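Local coordinates for protein cytochrome C2, ISO-2 (Rhodospirillum centenum, PDB 1JDL) that carries electrons with its covalently bound heme c, donating them to oxidized bacteriochlorophyll in photosynthesis and perhaps serving respiration as well, at residues N48-N53 against G94-M98. Residues are numbered along the deposited sequence; the frame is centred on the assembly and turned at random.
Sequences NYSAIN and GSTKM. With HEM (protoporphyrin IX containing Fe), chain B.
Ser50 and Thr96 meet across this contact through one heme propionate oxygen. HEM O1D takes hydrogen bonds from Ser50 OG and from Thr96 OG1, each 2.6 Å long, and a third from Lys97 N, while Ser50 N holds the other oxygen, O2D, at 3.0 Å. Four bonds from the two segments thus grip a single carboxylate and should restrict its rotation. With chi1 at 63°, Ser50 OG lies between its own N and C, where it also accepts from Asn53 N and N-caps helix 51-58. Thr96 OG1 likewise serves twice, closing an ST turn with the N of Met98, whose SD is an axial ligand of the heme iron opposite His19. Lys97, fully extended beyond CG, runs alongside Ser50 CB and delivers NZ to Asn48 O (3.0 Å), approaching from above the carbonyl plane. Tyr49 turns to the second propionate, its OH donating to HEM O2A (2.6 Å), while O2D of the first lies at the ring edge. A phenylalanine here would probably leave O2A without this hydroxyl donor and Ala44 N without its partner. Ile52 CG2 packs on the Ser95-Thr96 peptide. On this propionate side of the cytochrome c heme pocket, the methionine-ligand loop meets helix 51-58, and Leu79 of helix 75-85 touches Ile52 and Thr96.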
ATOM      1  N   ASN A  48      -1.739   7.664 -11.461  1.00 18.82           N
ATOM      2  CA  ASN A  48      -0.901   8.833 -11.216  1.00 19.93           C
ATOM      3  C   ASN A  48      -0.633   9.000  -9.727  1.00 18.67           C
ATOM      4  O   ASN A  48      -1.463   9.511  -8.970  1.00 17.15           O
ATOM      5  CB  ASN A  48      -1.546  10.094 -11.793  1.00 23.13           C
ATOM      6  CG  ASN A  48      -1.463  10.140 -13.303  1.00 25.31           C
ATOM      7  OD1 ASN A  48      -0.411   9.862 -13.885  1.00 26.38           O
ATOM      8  ND2 ASN A  48      -2.565  10.503 -13.949  1.00 29.46           N
ATOM      9  N   TYR A  49       0.551   8.546  -9.330  1.00 17.66           N
ATOM     10  CA  TYR A  49       1.014   8.579  -7.951  1.00 17.19           C
ATOM     11  C   TYR A  49       1.536   9.929  -7.484  1.00 16.92           C
ATOM     12  O   TYR A  49       1.881  10.790  -8.290  1.00 18.14           O
ATOM     13  CB  TYR A  49       2.143   7.566  -7.781  1.00 15.62           C
ATOM     14  CG  TYR A  49       1.705   6.128  -7.847  1.00 16.45           C
ATOM     15  CD1 TYR A  49       1.237   5.471  -6.709  1.00 15.85           C
ATOM     16  CD2 TYR A  49       1.782   5.414  -9.042  1.00 15.90           C
ATOM     17  CE1 TYR A  49       0.863   4.126  -6.758  1.00 16.02           C
ATOM     18  CE2 TYR A  49       1.409   4.077  -9.104  1.00 16.60           C
ATOM     19  CZ  TYR A  49       0.959   3.438  -7.961  1.00 16.56           C
ATOM     20  OH  TYR A  49       0.655   2.103  -8.016  1.00 18.15           O
ATOM     21  N   SER A  50       1.604  10.092  -6.168  1.00 15.88           N
ATOM     22  CA  SER A  50       2.151  11.304  -5.577  1.00 15.43           C
ATOM     23  C   SER A  50       3.660  11.180  -5.778  1.00 16.16           C
ATOM     24  O   SER A  50       4.170  10.084  -6.023  1.00 16.37           O
ATOM     25  CB  SER A  50       1.853  11.353  -4.082  1.00 16.87           C
ATOM     26  OG  SER A  50       2.488  10.270  -3.422  1.00 16.56           O
ATOM     27  N   ALA A  51       4.376  12.293  -5.670  1.00 14.70           N
ATOM     28  CA  ALA A  51       5.818  12.257  -5.833  1.00 16.04           C
ATOM     29  C   ALA A  51       6.457  11.364  -4.770  1.00 15.17           C
ATOM     30  O   ALA A  51       7.388  10.621  -5.057  1.00 14.66           O
ATOM     31  CB  ALA A  51       6.388  13.663  -5.743  1.00 17.27           C
ATOM     32  N   ILE A  52       5.950  11.435  -3.543  1.00 16.11           N
ATOM     33  CA  ILE A  52       6.512  10.641  -2.459  1.00 17.23           C
ATOM     34  C   ILE A  52       6.310   9.125  -2.610  1.00 17.26           C
ATOM     35  O   ILE A  52       7.217   8.352  -2.306  1.00 17.96           O
ATOM     36  CB  ILE A  52       5.977  11.150  -1.080  1.00 18.64           C
ATOM     37  CG1 ILE A  52       6.897  10.678   0.052  1.00 21.59           C
ATOM     38  CG2 ILE A  52       4.535  10.730  -0.877  1.00 19.47           C
ATOM     39  CD1 ILE A  52       6.852   9.215   0.336  1.00 28.14           C
ATOM     40  N   ASN A  53       5.144   8.696  -3.088  1.00 16.44           N
ATOM     41  CA  ASN A  53       4.890   7.268  -3.280  1.00 16.08           C
ATOM     42  C   ASN A  53       5.786   6.774  -4.425  1.00 14.84           C
ATOM     43  O   ASN A  53       6.358   5.689  -4.356  1.00 15.41           O
ATOM     44  CB  ASN A  53       3.413   7.035  -3.621  1.00 17.09           C
ATOM     45  CG  ASN A  53       3.010   5.572  -3.527  1.00 21.17           C
ATOM     46  OD1 ASN A  53       3.727   4.687  -3.987  1.00 24.23           O
ATOM     47  ND2 ASN A  53       1.847   5.317  -2.945  1.00 21.52           N
ATOM     48  N   GLY A  94       7.065  15.804   0.845  1.00 32.51           N
ATOM     49  CA  GLY A  94       5.694  15.786   0.362  1.00 31.09           C
ATOM     50  C   GLY A  94       4.788  14.877   1.175  1.00 28.64           C
ATOM     51  O   GLY A  94       5.187  14.366   2.223  1.00 28.03           O
ATOM     52  N   SER A  95       3.564  14.676   0.694  1.00 26.63           N
ATOM     53  CA  SER A  95       2.597  13.826   1.377  1.00 25.76           C
ATOM     54  C   SER A  95       1.920  12.870   0.394  1.00 23.07           C
ATOM     55  O   SER A  95       1.760  13.189  -0.785  1.00 22.63           O
ATOM     56  CB  SER A  95       1.541  14.695   2.066  1.00 28.60           C
ATOM     57  OG  SER A  95       0.501  13.904   2.611  1.00 34.85           O
ATOM     58  N   THR A  96       1.533  11.693   0.877  1.00 20.58           N
ATOM     59  CA  THR A  96       0.860  10.712   0.026  1.00 18.04           C
ATOM     60  C   THR A  96      -0.617  11.070  -0.153  1.00 18.90           C
ATOM     61  O   THR A  96      -1.222  11.710   0.710  1.00 20.04           O
ATOM     62  CB  THR A  96       0.951   9.279   0.625  1.00 17.85           C
ATOM     63  OG1 THR A  96       0.233   8.355  -0.207  1.00 17.69           O
ATOM     64  CG2 THR A  96       0.339   9.248   2.017  1.00 18.44           C
ATOM     65  N   LYS A  97      -1.185  10.652  -1.279  1.00 18.51           N
ATOM     66  CA  LYS A  97      -2.587  10.907  -1.588  1.00 20.33           C
ATOM     67  C   LYS A  97      -3.523  10.008  -0.793  1.00 19.74           C
ATOM     68  O   LYS A  97      -4.736  10.237  -0.780  1.00 20.08           O
ATOM     69  CB  LYS A  97      -2.855  10.700  -3.082  1.00 21.87           C
ATOM     70  CG  LYS A  97      -2.186  11.706  -3.999  1.00 25.05           C
ATOM     71  CD  LYS A  97      -2.529  11.413  -5.454  1.00 27.67           C
ATOM     72  CE  LYS A  97      -1.849  12.392  -6.395  1.00 30.43           C
ATOM     73  NZ  LYS A  97      -2.239  12.150  -7.807  1.00 33.14           N
ATOM     74  N   MET A  98      -2.980   8.976  -0.149  1.00 18.29           N
ATOM     75  CA  MET A  98      -3.824   8.079   0.634  1.00 20.07           C
ATOM     76  C   MET A  98      -4.075   8.639   2.019  1.00 21.96           C
ATOM     77  O   MET A  98      -3.215   8.548   2.904  1.00 22.41           O
ATOM     78  CB  MET A  98      -3.200   6.689   0.760  1.00 17.80           C
ATOM     79  CG  MET A  98      -4.090   5.711   1.537  1.00 17.72           C
ATOM     80  SD  MET A  98      -3.577   3.996   1.361  1.00 15.56           S
ATOM     81  CE  MET A  98      -3.875   3.392   3.006  1.00 17.27           C
TER
HETATM   82  CHA HEM B 500      -2.098   3.653  -2.172  1.00 13.26           C
HETATM   83  CHB HEM B 500      -3.413  -0.103   0.553  1.00 14.12           C
HETATM   84  CHC HEM B 500      -7.470   2.226   1.765  1.00 16.13           C
HETATM   85  CHD HEM B 500      -6.399   5.691  -1.366  1.00 14.64           C
HETATM   86  C1A HEM B 500      -2.075   2.439  -1.482  1.00 14.19           C
HETATM   87  C2A HEM B 500      -0.952   1.532  -1.467  1.00 12.43           C
HETATM   88  C3A HEM B 500      -1.334   0.482  -0.691  1.00 12.16           C
HETATM   89  C4A HEM B 500      -2.684   0.746  -0.251  1.00 14.75           C
HETATM   90  CMA HEM B 500      -0.494  -0.724  -0.298  1.00 14.35           C
HETATM   91  CAA HEM B 500       0.324   1.679  -2.306  1.00 13.84           C
HETATM   92  CBA HEM B 500       0.060   1.000  -3.650  1.00 13.78           C
HETATM   93  CGA HEM B 500       1.191   1.162  -4.669  1.00 15.40           C
HETATM   94  O1A HEM B 500       2.258   1.709  -4.328  1.00 15.99           O
HETATM   95  O2A HEM B 500       1.007   0.726  -5.824  1.00 16.85           O
HETATM   96  C1B HEM B 500      -4.653   0.205   1.095  1.00 14.31           C
HETATM   97  C2B HEM B 500      -5.392  -0.650   1.990  1.00 15.13           C
HETATM   98  C3B HEM B 500      -6.402   0.124   2.487  1.00 17.47           C
HETATM   99  C4B HEM B 500      -6.432   1.309   1.718  1.00 14.93           C
HETATM  100  CMB HEM B 500      -5.077  -2.115   2.261  1.00 15.67           C
HETATM  101  CAB HEM B 500      -7.121   0.027   3.697  1.00 22.68           C
HETATM  102  CBB HEM B 500      -6.941  -0.974   4.825  1.00 19.03           C
HETATM  103  C1C HEM B 500      -7.511   3.392   1.058  1.00 15.27           C
HETATM  104  C2C HEM B 500      -8.591   4.355   1.108  1.00 16.79           C
HETATM  105  C3C HEM B 500      -8.191   5.392   0.355  1.00 17.82           C
HETATM  106  C4C HEM B 500      -7.000   4.963  -0.352  1.00 16.12           C
HETATM  107  CMC HEM B 500      -9.918   4.196   1.853  1.00 17.67           C
HETATM  108  CAC HEM B 500      -8.653   6.727   0.340  1.00 24.84           C
HETATM  109  CBC HEM B 500      -9.868   7.354   1.016  1.00 23.76           C
HETATM  110  C1D HEM B 500      -5.172   5.406  -1.921  1.00 13.52           C
HETATM  111  C2D HEM B 500      -4.490   6.273  -2.853  1.00 13.61           C
HETATM  112  C3D HEM B 500      -3.240   5.751  -3.030  1.00 14.72           C
HETATM  113  C4D HEM B 500      -3.187   4.538  -2.207  1.00 13.24           C
HETATM  114  CMD HEM B 500      -5.025   7.569  -3.469  1.00 13.82           C
HETATM  115  CAD HEM B 500      -2.097   6.380  -3.832  1.00 14.05           C
HETATM  116  CBD HEM B 500      -1.286   7.233  -2.850  1.00 16.17           C
HETATM  117  CGD HEM B 500      -0.188   8.046  -3.505  1.00 15.36           C
HETATM  118  O1D HEM B 500       0.490   8.800  -2.775  1.00 15.41           O
HETATM  119  O2D HEM B 500       0.006   7.940  -4.736  1.00 16.86           O
HETATM  120  NA  HEM B 500      -3.128   1.963  -0.720  1.00 13.73           N
HETATM  121  NB  HEM B 500      -5.298   1.410   0.915  1.00 14.47           N
HETATM  122  NC  HEM B 500      -6.522   3.783   0.172  1.00 14.32           N
HETATM  123  ND  HEM B 500      -4.383   4.338  -1.529  1.00 13.70           N
HETATM  124 FE   HEM B 500      -4.823   2.891  -0.254  1.00 14.03          FE
HETATM  125  O   HOH W   1       4.323  13.727  -2.633  1.00 21.73           O